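Long-range contacts in binary enterotoxin of Clostridium perfringens component a (Clostridium perfringens, PDB 5WTZ), which probably transfers ADP-ribose from bound NAD+ to host actin as the enzymatic component of a binary, iota-like clostridial enterotoxin: residues 100-104 / 134-138; 103-109 / 122-126; 129-133 / 393-397; 149-155 / 199-204. All blocks are in the same frame, centred on the assembly; numbering follows the deposited sequence.

Contact 1 (100-104 / 134-138)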
loop_
_atom_site.group_PDB
_atom_site.type_symbol
_atom_site.label_atom_id
_atom_site.label_comp_id
_atom_site.label_asym_id
_atom_site.label_seq_id
_atom_site.Cartn_x
_atom_site.Cartn_y
_atom_site.Cartn_z
ATOM N N ASN A 100 -1.655 -3.248 -16.148
ATOM C CA ASN A 100 -0.925 -4.319 -15.488
ATOM C C ASN A 100 0.017 -3.782 -14.392
ATOM O O ASN A 100 0.260 -4.475 -13.406
ATOM C CB ASN A 100 -0.168 -5.187 -16.506
ATOM C CG ASN A 100 0.604 -4.381 -17.512
ATOM O OD1 ASN A 100 0.421 -3.172 -17.630
ATOM N ND2 ASN A 100 1.464 -5.052 -18.264
ATOM N N ASP A 101 0.489 -2.542 -14.494
ATOM C CA ASP A 101 1.414 -2.077 -13.447
ATOM C C ASP A 101 0.731 -1.883 -12.084
ATOM O O ASP A 101 1.403 -1.888 -11.058
ATOM C CB ASP A 101 2.155 -0.797 -13.870
ATOM C CG ASP A 101 1.231 0.341 -14.237
ATOM O OD1 ASP A 101 0.248 0.599 -13.512
ATOM O OD2 ASP A 101 1.511 0.996 -15.262
ATOM N N LYS A 102 -0.594 -1.766 -12.046
ATOM C CA LYS A 102 -1.283 -1.801 -10.760
ATOM C C LYS A 102 -1.281 -3.202 -10.145
ATOM O O LYS A 102 -1.737 -3.396 -9.017
ATOM C CB LYS A 102 -2.719 -1.294 -10.882
ATOM C CG LYS A 102 -2.871 0.199 -10.587
ATOM C CD LYS A 102 -2.575 0.519 -9.122
ATOM C CE LYS A 102 -3.659 -0.032 -8.198
ATOM N NZ LYS A 102 -3.426 0.269 -6.749
ATOM N N PHE A 103 -0.783 -4.192 -10.882
ATOM C CA PHE A 103 -0.605 -5.506 -10.291
ATOM C C PHE A 103 0.879 -5.838 -10.249
ATOM O O PHE A 103 1.263 -6.961 -9.944
ATOM C CB PHE A 103 -1.412 -6.558 -11.062
ATOM C CG PHE A 103 -2.894 -6.455 -10.824
ATOM C CD1 PHE A 103 -3.458 -7.030 -9.691
ATOM C CD2 PHE A 103 -3.718 -5.773 -11.721
ATOM C CE1 PHE A 103 -4.825 -6.928 -9.455
ATOM C CE2 PHE A 103 -5.077 -5.661 -11.485
ATOM C CZ PHE A 103 -5.632 -6.242 -10.361
ATOM N N GLY A 104 1.702 -4.837 -10.555
ATOM C CA GLY A 104 3.139 -5.002 -10.574
ATOM C C GLY A 104 3.582 -6.007 -11.616
ATOM O O GLY A 104 4.580 -6.701 -11.442
ATOM N N ASN A 134 -1.772 -8.701 -1.146
ATOM C CA ASN A 134 -2.784 -7.673 -0.959
ATOM C C ASN A 134 -2.293 -6.403 -1.630
ATOM O O ASN A 134 -1.238 -5.876 -1.250
ATOM C CB ASN A 134 -3.063 -7.424 0.524
ATOM C CG ASN A 134 -3.727 -8.614 1.216
ATOM O OD1 ASN A 134 -4.400 -9.429 0.587
ATOM N ND2 ASN A 134 -3.550 -8.698 2.523
ATOM N N PHE A 135 -3.029 -5.938 -2.648
ATOM C CA PHE A 135 -2.617 -4.774 -3.435
ATOM C C PHE A 135 -3.214 -3.492 -2.869
ATOM O O PHE A 135 -4.406 -3.212 -3.019
ATOM C CB PHE A 135 -3.009 -4.932 -4.914
ATOM C CG PHE A 135 -2.184 -5.962 -5.652
ATOM C CD1 PHE A 135 -0.902 -5.660 -6.096
ATOM C CD2 PHE A 135 -2.679 -7.245 -5.865
ATOM C CE1 PHE A 135 -0.127 -6.622 -6.765
ATOM C CE2 PHE A 135 -1.916 -8.212 -6.533
ATOM C CZ PHE A 135 -0.646 -7.893 -6.985
ATOM N N ILE A 136 -2.372 -2.716 -2.206
ATOM C CA ILE A 136 -2.813 -1.487 -1.572
ATOM C C ILE A 136 -3.289 -0.483 -2.619
ATOM O O ILE A 136 -2.606 -0.216 -3.607
ATOM C CB ILE A 136 -1.672 -0.886 -0.676
ATOM C CG1 ILE A 136 -1.432 -1.809 0.528
ATOM C CG2 ILE A 136 -2.028 0.521 -0.216
ATOM C CD1 ILE A 136 -0.207 -1.439 1.361
ATOM N N GLN A 137 -4.470 0.084 -2.394
ATOM C CA GLN A 137 -5.033 1.065 -3.317
ATOM C C GLN A 137 -4.951 2.483 -2.753
ATOM O O GLN A 137 -5.706 2.842 -1.844
ATOM C CB GLN A 137 -6.484 0.702 -3.634
ATOM C CG GLN A 137 -6.651 -0.740 -4.098
ATOM C CD GLN A 137 -5.989 -1.003 -5.435
ATOM O OE1 GLN A 137 -6.202 -0.261 -6.402
ATOM N NE2 GLN A 137 -5.211 -2.070 -5.514
ATOM N N ASP A 138 -4.047 3.292 -3.311
ATOM C CA ASP A 138 -3.835 4.664 -2.839
ATOM C C ASP A 138 -4.935 5.616 -3.293
ATOM O O ASP A 138 -5.473 5.480 -4.387
ATOM C CB ASP A 138 -2.491 5.199 -3.311
ATOM C CG ASP A 138 -1.346 4.454 -2.695
ATOM O OD1 ASP A 138 -1.164 4.595 -1.469
ATOM O OD2 ASP A 138 -0.660 3.725 -3.426
HETATM O O HOH W 1 -3.457 2.819 -6.040
HETATM O O HOH W 2 -4.703 -3.601 -7.803
#

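Contact 2 (103-109 / 122-126)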
loop_
_atom_site.group_PDB
_atom_site.type_symbol
_atom_site.label_atom_id
_atom_site.label_comp_id
_atom_site.label_asym_id
_atom_site.label_seq_id
_atom_site.Cartn_x
_atom_site.Cartn_y
_atom_site.Cartn_z
ATOM N N PHE A 103 -0.783 -4.192 -10.882
ATOM C CA PHE A 103 -0.605 -5.506 -10.291
ATOM C C PHE A 103 0.879 -5.838 -10.249
ATOM O O PHE A 103 1.263 -6.961 -9.944
ATOM C CB PHE A 103 -1.412 -6.558 -11.062
ATOM C CG PHE A 103 -2.894 -6.455 -10.824
ATOM C CD1 PHE A 103 -3.458 -7.030 -9.691
ATOM C CD2 PHE A 103 -3.718 -5.773 -11.721
ATOM C CE1 PHE A 103 -4.825 -6.928 -9.455
ATOM C CE2 PHE A 103 -5.077 -5.661 -11.485
ATOM C CZ PHE A 103 -5.632 -6.242 -10.361
ATOM N N GLY A 104 1.702 -4.837 -10.555
ATOM C CA GLY A 104 3.139 -5.002 -10.574
ATOM C C GLY A 104 3.582 -6.007 -11.616
ATOM O O GLY A 104 4.580 -6.701 -11.442
ATOM N N PHE A 105 2.836 -6.074 -12.712
ATOM C CA PHE A 105 3.080 -7.060 -13.754
ATOM C C PHE A 105 3.591 -6.329 -14.992
ATOM O O PHE A 105 2.929 -5.415 -15.486
ATOM C CB PHE A 105 1.799 -7.836 -14.064
ATOM C CG PHE A 105 2.012 -9.091 -14.867
ATOM C CD1 PHE A 105 2.709 -10.169 -14.330
ATOM C CD2 PHE A 105 1.475 -9.213 -16.149
ATOM C CE1 PHE A 105 2.893 -11.341 -15.078
ATOM C CE2 PHE A 105 1.648 -10.372 -16.882
ATOM C CZ PHE A 105 2.360 -11.436 -16.347
ATOM N N ASN A 106 4.766 -6.708 -15.489
ATOM C CA ASN A 106 5.356 -5.981 -16.618
ATOM C C ASN A 106 5.286 -6.727 -17.957
ATOM O O ASN A 106 5.622 -6.161 -18.995
ATOM C CB ASN A 106 6.819 -5.599 -16.311
ATOM C CG ASN A 106 7.576 -6.680 -15.545
ATOM O OD1 ASN A 106 7.337 -7.875 -15.728
ATOM N ND2 ASN A 106 8.514 -6.257 -14.690
ATOM N N GLN A 107 4.824 -7.977 -17.936
ATOM C CA GLN A 107 4.689 -8.769 -19.152
ATOM C C GLN A 107 3.410 -8.426 -19.904
ATOM O O GLN A 107 2.361 -8.193 -19.298
ATOM C CB GLN A 107 4.709 -10.266 -18.830
ATOM C CG GLN A 107 4.618 -11.160 -20.067
ATOM C CD GLN A 107 4.916 -12.616 -19.765
ATOM O OE1 GLN A 107 4.868 -13.036 -18.611
ATOM N NE2 GLN A 107 5.239 -13.389 -20.797
ATOM N N ASN A 108 3.495 -8.417 -21.230
ATOM C CA ASN A 108 2.340 -8.145 -22.064
ATOM C C ASN A 108 1.356 -9.311 -22.052
ATOM O O ASN A 108 1.743 -10.454 -22.293
ATOM C CB ASN A 108 2.787 -7.847 -23.495
ATOM C CG ASN A 108 1.825 -6.933 -24.228
ATOM O OD1 ASN A 108 0.617 -7.176 -24.265
ATOM N ND2 ASN A 108 2.357 -5.862 -24.807
ATOM N N LEU A 109 0.085 -9.025 -21.779
ATOM C CA LEU A 109 -0.937 -10.076 -21.751
ATOM C C LEU A 109 -1.514 -10.363 -23.131
ATOM O O LEU A 109 -2.095 -11.427 -23.367
ATOM C CB LEU A 109 -2.059 -9.697 -20.785
ATOM C CG LEU A 109 -1.731 -9.926 -19.317
ATOM C CD1 LEU A 109 -2.734 -9.215 -18.422
ATOM C CD2 LEU A 109 -1.701 -11.431 -19.042
ATOM N N ALA A 122 1.718 -15.769 -20.611
ATOM C CA ALA A 122 1.627 -14.494 -19.922
ATOM C C ALA A 122 0.584 -14.568 -18.815
ATOM O O ALA A 122 0.861 -14.200 -17.671
ATOM C CB ALA A 122 1.303 -13.362 -20.901
ATOM N N ILE A 123 -0.607 -15.060 -19.131
ATOM C CA ILE A 123 -1.633 -15.100 -18.096
ATOM C C ILE A 123 -1.300 -16.125 -16.998
ATOM O O ILE A 123 -1.734 -15.962 -15.859
ATOM C CB ILE A 123 -3.038 -15.371 -18.695
ATOM C CG1 ILE A 123 -4.116 -14.962 -17.682
ATOM C CG2 ILE A 123 -3.185 -16.820 -19.151
ATOM C CD1 ILE A 123 -5.484 -14.793 -18.262
ATOM N N ASN A 124 -0.515 -17.156 -17.312
ATOM C CA ASN A 124 -0.086 -18.081 -16.264
ATOM C C ASN A 124 0.890 -17.404 -15.320
ATOM O O ASN A 124 0.850 -17.625 -14.119
ATOM C CB ASN A 124 0.542 -19.342 -16.850
ATOM C CG ASN A 124 -0.489 -20.394 -17.184
ATOM O OD1 ASN A 124 -1.551 -20.457 -16.563
ATOM N ND2 ASN A 124 -0.198 -21.209 -18.187
ATOM N N ASN A 125 1.768 -16.573 -15.865
ATOM C CA ASN A 125 2.671 -15.806 -15.027
ATOM C C ASN A 125 1.894 -14.795 -14.194
ATOM O O ASN A 125 2.227 -14.534 -13.035
ATOM C CB ASN A 125 3.738 -15.105 -15.876
ATOM C CG ASN A 125 4.748 -16.082 -16.465
ATOM O OD1 ASN A 125 4.966 -17.166 -15.928
ATOM N ND2 ASN A 125 5.379 -15.690 -17.556
ATOM N N PHE A 126 0.846 -14.241 -14.790
ATOM C CA PHE A 126 -0.004 -13.261 -14.126
ATOM C C PHE A 126 -0.715 -13.916 -12.949
ATOM O O PHE A 126 -0.802 -13.328 -11.874
ATOM C CB PHE A 126 -1.007 -12.663 -15.119
ATOM C CG PHE A 126 -1.845 -11.531 -14.565
ATOM C CD1 PHE A 126 -1.266 -10.340 -14.151
ATOM C CD2 PHE A 126 -3.232 -11.646 -14.524
ATOM C CE1 PHE A 126 -2.057 -9.285 -13.663
ATOM C CE2 PHE A 126 -4.027 -10.611 -14.028
ATOM C CZ PHE A 126 -3.441 -9.418 -13.620
#

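Contact 3 (129-133 / 393-397)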
loop_
_atom_site.group_PDB
_atom_site.type_symbol
_atom_site.label_atom_id
_atom_site.label_comp_id
_atom_site.label_asym_id
_atom_site.label_seq_id
_atom_site.Cartn_x
_atom_site.Cartn_y
_atom_site.Cartn_z
ATOM N N LYS A 129 1.734 -14.024 -10.144
ATOM C CA LYS A 129 2.063 -12.688 -9.663
ATOM C C LYS A 129 0.963 -12.094 -8.768
ATOM O O LYS A 129 1.275 -11.464 -7.757
ATOM C CB LYS A 129 2.343 -11.750 -10.840
ATOM C CG LYS A 129 2.680 -10.318 -10.426
ATOM C CD LYS A 129 3.897 -10.267 -9.494
ATOM C CE LYS A 129 4.181 -8.832 -9.001
ATOM N NZ LYS A 129 3.074 -8.224 -8.202
ATOM N N ILE A 130 -0.309 -12.317 -9.112
ATOM C CA ILE A 130 -1.408 -11.755 -8.313
ATOM C C ILE A 130 -1.785 -12.572 -7.064
ATOM O O ILE A 130 -2.545 -12.093 -6.209
ATOM C CB ILE A 130 -2.689 -11.568 -9.167
ATOM C CG1 ILE A 130 -3.255 -12.920 -9.623
ATOM C CG2 ILE A 130 -2.419 -10.611 -10.351
ATOM C CD1 ILE A 130 -4.634 -12.810 -10.320
ATOM N N SER A 131 -1.266 -13.794 -6.953
ATOM C CA SER A 131 -1.459 -14.616 -5.756
ATOM C C SER A 131 -0.640 -14.120 -4.555
ATOM O O SER A 131 0.391 -13.461 -4.717
ATOM C CB SER A 131 -1.094 -16.077 -6.036
ATOM O OG SER A 131 -1.943 -16.657 -7.022
ATOM N N ASP A 132 -1.131 -14.435 -3.356
ATOM C CA ASP A 132 -0.407 -14.185 -2.103
ATOM C C ASP A 132 -0.028 -12.731 -1.965
ATOM O O ASP A 132 1.050 -12.426 -1.480
ATOM C CB ASP A 132 0.857 -15.046 -2.029
ATOM C CG ASP A 132 0.551 -16.525 -2.097
ATOM O OD1 ASP A 132 -0.389 -16.961 -1.395
ATOM O OD2 ASP A 132 1.228 -17.240 -2.872
ATOM N N THR A 133 -0.895 -11.837 -2.437
ATOM C CA THR A 133 -0.603 -10.403 -2.419
ATOM C C THR A 133 -1.865 -9.605 -2.115
ATOM O O THR A 133 -2.909 -9.805 -2.745
ATOM C CB THR A 133 -0.018 -9.904 -3.771
ATOM O OG1 THR A 133 1.071 -10.739 -4.189
ATOM C CG2 THR A 133 0.439 -8.448 -3.681
ATOM N N TYR A 393 12.075 -10.244 1.151
ATOM C CA TYR A 393 11.045 -9.401 0.556
ATOM C C TYR A 393 10.566 -10.025 -0.739
ATOM O O TYR A 393 11.385 -10.362 -1.595
ATOM C CB TYR A 393 11.568 -8.011 0.217
ATOM C CG TYR A 393 12.069 -7.143 1.336
ATOM C CD1 TYR A 393 11.379 -7.020 2.541
ATOM C CD2 TYR A 393 13.228 -6.405 1.162
ATOM C CE1 TYR A 393 11.852 -6.179 3.543
ATOM C CE2 TYR A 393 13.703 -5.574 2.144
ATOM C CZ TYR A 393 13.018 -5.460 3.329
ATOM O OH TYR A 393 13.508 -4.606 4.271
ATOM N N LYS A 394 9.254 -10.187 -0.893
ATOM C CA LYS A 394 8.687 -10.493 -2.194
ATOM C C LYS A 394 8.186 -9.160 -2.758
ATOM O O LYS A 394 7.301 -8.525 -2.171
ATOM C CB LYS A 394 7.569 -11.539 -2.079
ATOM C CG LYS A 394 6.783 -11.788 -3.368
ATOM C CD LYS A 394 5.744 -12.900 -3.188
ATOM C CE LYS A 394 4.587 -12.471 -2.269
ATOM N NZ LYS A 394 3.579 -11.607 -2.967
ATOM N N ILE A 395 8.771 -8.712 -3.869
ATOM C CA ILE A 395 8.450 -7.385 -4.400
ATOM C C ILE A 395 7.151 -7.449 -5.212
ATOM O O ILE A 395 7.063 -8.171 -6.198
ATOM C CB ILE A 395 9.608 -6.820 -5.271
ATOM C CG1 ILE A 395 10.957 -6.867 -4.507
ATOM C CG2 ILE A 395 9.284 -5.386 -5.746
ATOM C CD1 ILE A 395 11.049 -6.003 -3.264
ATOM N N ASP A 396 6.135 -6.714 -4.764
ATOM C CA ASP A 396 4.782 -6.834 -5.295
ATOM C C ASP A 396 4.436 -5.680 -6.241
ATOM O O ASP A 396 3.761 -5.871 -7.255
ATOM C CB ASP A 396 3.758 -6.863 -4.151
ATOM C CG ASP A 396 3.969 -8.005 -3.191
ATOM O OD1 ASP A 396 4.264 -9.138 -3.645
ATOM O OD2 ASP A 396 3.809 -7.764 -1.969
ATOM N N ASN A 397 4.873 -4.472 -5.886
ATOM C CA ASN A 397 4.671 -3.332 -6.772
ATOM C C ASN A 397 5.693 -2.234 -6.534
ATOM O O ASN A 397 6.344 -2.161 -5.475
ATOM C CB ASN A 397 3.258 -2.756 -6.614
ATOM C CG ASN A 397 2.694 -2.206 -7.923
ATOM O OD1 ASN A 397 3.393 -2.099 -8.935
ATOM N ND2 ASN A 397 1.425 -1.854 -7.901
HETATM O O HOH W 3 2.881 -9.918 -5.999
HETATM O O HOH W 4 3.181 -13.101 -5.771
#

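Contact 4 (149-155 / 199-204)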
loop_
_atom_site.group_PDB
_atom_site.type_symbol
_atom_site.label_atom_id
_atom_site.label_comp_id
_atom_site.label_asym_id
_atom_site.label_seq_id
_atom_site.Cartn_x
_atom_site.Cartn_y
_atom_site.Cartn_z
ATOM N N ASP A 149 -19.069 -1.920 -21.601
ATOM C CA ASP A 149 -19.682 -2.299 -22.870
ATOM C C ASP A 149 -18.856 -1.753 -24.017
ATOM O O ASP A 149 -19.309 -1.715 -25.170
ATOM C CB ASP A 149 -21.116 -1.775 -22.952
ATOM C CG ASP A 149 -21.909 -2.424 -24.067
ATOM O OD1 ASP A 149 -21.462 -3.475 -24.572
ATOM O OD2 ASP A 149 -22.973 -1.887 -24.441
ATOM N N ILE A 150 -17.645 -1.315 -23.690
ATOM C CA ILE A 150 -16.777 -0.661 -24.664
ATOM C C ILE A 150 -15.323 -1.117 -24.539
ATOM O O ILE A 150 -14.916 -1.715 -23.537
ATOM C CB ILE A 150 -16.875 0.910 -24.551
ATOM C CG1 ILE A 150 -16.652 1.406 -23.116
ATOM C CG2 ILE A 150 -18.210 1.424 -25.062
ATOM C CD1 ILE A 150 -15.237 1.532 -22.714
ATOM N N ASN A 151 -14.555 -0.828 -25.583
ATOM C CA ASN A 151 -13.155 -1.204 -25.654
ATOM C C ASN A 151 -12.325 -0.565 -24.547
ATOM O O ASN A 151 -12.637 0.527 -24.080
ATOM C CB ASN A 151 -12.580 -0.804 -27.014
ATOM C CG ASN A 151 -11.093 -1.060 -27.104
ATOM O OD1 ASN A 151 -10.661 -2.204 -27.244
ATOM N ND2 ASN A 151 -10.298 -0.001 -26.996
ATOM N N SER A 152 -11.263 -1.244 -24.139
ATOM C CA SER A 152 -10.232 -0.598 -23.352
ATOM C C SER A 152 -8.872 -0.861 -23.975
ATOM O O SER A 152 -8.640 -1.927 -24.550
ATOM C CB SER A 152 -10.258 -1.085 -21.906
ATOM O OG SER A 152 -9.286 -0.416 -21.123
ATOM N N LYS A 153 -7.974 0.116 -23.870
ATOM C CA LYS A 153 -6.583 -0.109 -24.245
ATOM C C LYS A 153 -5.852 -0.896 -23.141
ATOM O O LYS A 153 -4.707 -1.327 -23.321
ATOM C CB LYS A 153 -5.885 1.221 -24.530
ATOM C CG LYS A 153 -6.425 1.932 -25.761
ATOM C CD LYS A 153 -5.584 3.146 -26.105
ATOM C CE LYS A 153 -6.251 3.987 -27.181
ATOM N NZ LYS A 153 -5.471 5.216 -27.467
ATOM N N LEU A 154 -6.525 -1.089 -22.009
ATOM C CA LEU A 154 -5.963 -1.818 -20.866
ATOM C C LEU A 154 -6.259 -3.325 -20.984
ATOM O O LEU A 154 -7.249 -3.712 -21.604
ATOM C CB LEU A 154 -6.529 -1.267 -19.547
ATOM C CG LEU A 154 -6.366 0.232 -19.287
ATOM C CD1 LEU A 154 -7.005 0.596 -17.954
ATOM C CD2 LEU A 154 -4.894 0.619 -19.292
ATOM N N PRO A 155 -5.399 -4.177 -20.392
ATOM C CA PRO A 155 -5.489 -5.642 -20.519
ATOM C C PRO A 155 -6.406 -6.350 -19.526
ATOM O O PRO A 155 -6.793 -7.497 -19.770
ATOM C CB PRO A 155 -4.050 -6.090 -20.272
ATOM C CG PRO A 155 -3.541 -5.076 -19.283
ATOM C CD PRO A 155 -4.122 -3.768 -19.774
ATOM N N LYS A 199 -16.818 -7.471 -26.491
ATOM C CA LYS A 199 -16.760 -6.924 -27.849
ATOM C C LYS A 199 -15.670 -7.595 -28.691
ATOM O O LYS A 199 -14.889 -6.919 -29.361
ATOM C CB LYS A 199 -16.528 -5.412 -27.810
ATOM C CG LYS A 199 -17.655 -4.605 -27.175
ATOM C CD LYS A 199 -18.895 -4.608 -28.055
ATOM C CE LYS A 199 -19.948 -3.639 -27.533
ATOM N NZ LYS A 199 -21.225 -3.715 -28.285
ATOM N N GLY A 200 -15.597 -8.922 -28.620
ATOM C CA GLY A 200 -14.711 -9.688 -29.482
ATOM C C GLY A 200 -13.277 -9.767 -28.994
ATOM O O GLY A 200 -12.444 -10.444 -29.598
ATOM N N LYS A 201 -12.991 -9.076 -27.896
ATOM C CA LYS A 201 -11.635 -8.982 -27.370
ATOM C C LYS A 201 -11.501 -9.633 -25.998
ATOM O O LYS A 201 -12.364 -9.477 -25.129
ATOM C CB LYS A 201 -11.206 -7.513 -27.299
ATOM C CG LYS A 201 -9.839 -7.263 -26.700
ATOM C CD LYS A 201 -9.507 -5.777 -26.821
ATOM C CE LYS A 201 -8.207 -5.427 -26.137
ATOM N NZ LYS A 201 -7.080 -6.249 -26.653
ATOM N N GLN A 202 -10.407 -10.355 -25.803
ATOM C CA GLN A 202 -10.158 -11.005 -24.521
ATOM C C GLN A 202 -9.454 -10.098 -23.518
ATOM O O GLN A 202 -8.503 -9.393 -23.853
ATOM C CB GLN A 202 -9.335 -12.278 -24.718
ATOM C CG GLN A 202 -10.101 -13.389 -25.412
ATOM C CD GLN A 202 -9.317 -14.689 -25.496
ATOM O OE1 GLN A 202 -8.165 -14.763 -25.058
ATOM N NE2 GLN A 202 -9.940 -15.720 -26.070
ATOM N N TYR A 203 -9.925 -10.145 -22.280
ATOM C CA TYR A 203 -9.304 -9.427 -21.188
ATOM C C TYR A 203 -9.057 -10.404 -20.055
ATOM O O TYR A 203 -9.788 -11.379 -19.905
ATOM C CB TYR A 203 -10.192 -8.277 -20.707
ATOM C CG TYR A 203 -10.495 -7.220 -21.745
ATOM C CD1 TYR A 203 -11.542 -7.387 -22.656
ATOM C CD2 TYR A 203 -9.744 -6.044 -21.811
ATOM C CE1 TYR A 203 -11.833 -6.411 -23.612
ATOM C CE2 TYR A 203 -10.026 -5.069 -22.764
ATOM C CZ TYR A 203 -11.071 -5.258 -23.659
ATOM O OH TYR A 203 -11.361 -4.297 -24.604
ATOM N N ALA A 204 -8.030 -10.143 -19.255
ATOM C CA ALA A 204 -7.818 -10.902 -18.034
ATOM C C ALA A 204 -8.763 -10.375 -16.954
ATOM O O ALA A 204 -8.633 -9.228 -16.515
ATOM C CB ALA A 204 -6.362 -10.804 -17.583
#

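Contact 1 (100-104 / 134-138)
Phe103 closes a short 3-10 turn, residues 100-103, and lies over against Phe135 of strand 134-136, their CA atoms 7.2 Å apart; Phe103 N donates to Asn100 O within the turn. The two rings form a T-shaped pair: the edge of Phe103 points at one face of Phe135, centroids 5.2 Å apart and planes at 76°. Phe103 CD1 is the touching atom, lying over the rim of Phe135, 3.7 Å from Phe135 CE2. Phe135 CE1 packs 3.5 Å from Phe103 O, a carbonyl that accepts a hydrogen bond from Lys129 NZ. Strand 134-136 is an outermost strand of the mixed five-stranded sheet in the first ADP-ribosyltransferase-like half of the chain, pairing with strand 187-198, and the turn follows strand 92-98 at the other border of that sheet. Above the aromatic pair the contact becomes polar. Gln137 is modelled in two conformers; in the one described, Lys102, its chain bent at chi2 and chi3, carries NZ to Gln137 OE1 in a weak hydrogen bond of 2.8 Å. In this conformer NE2 donates to Phe135 O, from above the carbonyl plane, and shares a water with Lys102 O. Another water joins Lys102 NZ to Asp138 N.

Contact 2 (103-109 / 122-126)
Phe105 and Phe126 both set CG anti to the backbone N (chi1 -166° and -174°), which swings their rings into the space between the loop and the helix. There the edge of Phe126 meets the face of Phe105, centroids 5.1 Å apart with planes at 65°, and Phe126 CD1 is the atom lying over that face. Phe126 CB adds a CH-pi contact, 4.0 Å from the Phe105 centroid. Farther out on the Phe126 ring, CE1 reaches Phe103 CB at 3.8 Å and CZ lies over one face of Phe103, a second T-shaped pair. The three rings make an aromatic cluster that packs the irregular loop 103-109 against helix 120-130, which in turn lies on the five-stranded sheet of the first ADP-ribosyltransferase-like half: Phe126 touches Ile156, Leu193 and Val206. Leu109 continues the apolar seam, its CD2 touching Ala122 CB, Ile123 CB and Phe126 CB. At the more exposed border the extended Gln107 chain presents OE1 to Asn125 ND2, 2.9 Å away. This bond is nearly straight, and it uses a lone pair in the carbonyl plane of Gln107. Ala122 CB is packed close under the backbone, 3.3 Å from Asn108 O.

Contact 3 (129-133 / 393-397)
Lys394 reaches from strand 391-403 toward the end of helix 120-130, and its side chain runs straight from CB through CG, with chi1 172° and chi2 177°, before bending at chi3 and chi4. CB, CG and CD serve as the stem; CE is the first atom to come near the other segment, 3.6 Å from Asp132 O. The ammonium NZ then donates to that carbonyl at 3.0 Å, from above its plane, and forms a salt bridge with OD1 of Asp396 on its own strand at 2.7 Å, on the syn side, tilted somewhat out of the carboxylate plane. Thr133 OG1 lies 2.9 Å from the same NZ and gives its own proton to Ser131 O. The methyl CG2 of Thr133 packs on the Asp396 carboxylate, 3.6 Å from CG, while OD2 of that acid is held by Thr419.

A second lysine crosses in the reverse direction. Lys129, bent at chi2 and chi4, brings NZ to 2.6 Å from Asp396 O, in the carbonyl plane and on a lone pair; the same ammonium also donates to Phe103 O. One water accepts from Lys129 NZ and lies within hydrogen-bonding distance of Thr133 OG1, Lys129 O and Asp396 OD1, more acceptors than its two protons can serve. The two ammonium groups stay 6.3 Å apart, and the Asp396 carboxylate probably offsets their charges. This polar, water-bearing junction joins the two ADP-ribosyltransferase-like halves of the chain, a doubled-fold architecture found in the enzymatic components of clostridial binary toxins; NAD lies in the second half, about 12 Å from the side chain of Ile395.

Contact 4 (149-155 / 199-204)
Ser152 N and Pro155 O make the two hydrogen bonds from loop 149-155 to strand 201-211, with Tyr203 OH and Ala204 N. Ser152 N donates to Tyr203 OH at 3.1 Å, and the bond is close to straight, 167° at the hydrogen. At the far end Ala204 N donates to Pro155 O, 3.0 Å away. That carbonyl also receives a CA-H...O contact from Tyr203. Loop oxygens gather at the edge of the Tyr203 ring: Ser152 O and Leu154 O lie in its plane, the latter 3.3 Å from Tyr203 CE2. Leu154 O is buried here and has no polar partner. The loop leads into strand 156-162, which pairs in parallel with 201-211 inside the mixed sheet of the first ADP-ribosyltransferase-like half, and the Pro155 bond stands where the two strands come together. Within the loop, Ser152 OG accepts from Leu154 N at 3.0 Å, an ST turn beside the tyrosine. Charged contacts lie toward the exposed end. Lys199, bent at chi2, brings CE to 3.1 Å from Asp149 O, while its NZ makes a long salt bridge of 3.7 Å with Asp149 OD1. The aliphatic part of Lys201 passes Asn151 OD1, CD at 3.8 Å, on its way to a salt bridge with Glu110.

Contact 1 lies nearest the chain centre (about 8 Å, centre to centre); contact 4, at about 27 Å, runs out to exposed Asp149 and Lys199. Contacts 1 and 2 share the buried Phe103, whose ring offers an edge to Phe135 and a face to Phe126, so aromatic packing runs on from one into the other. Contact 2 is the most apolar and contact 3 the most polar, although both use helix 120-130: its earlier turns pack on a loop, its end meets the other half of the chain. Contact 4 combines one backbone bond between neighbouring inner strands, a tyrosine hydroxyl bond and exposed charges, yet Ala204 and Pro155 touch Leu109 of contact 2.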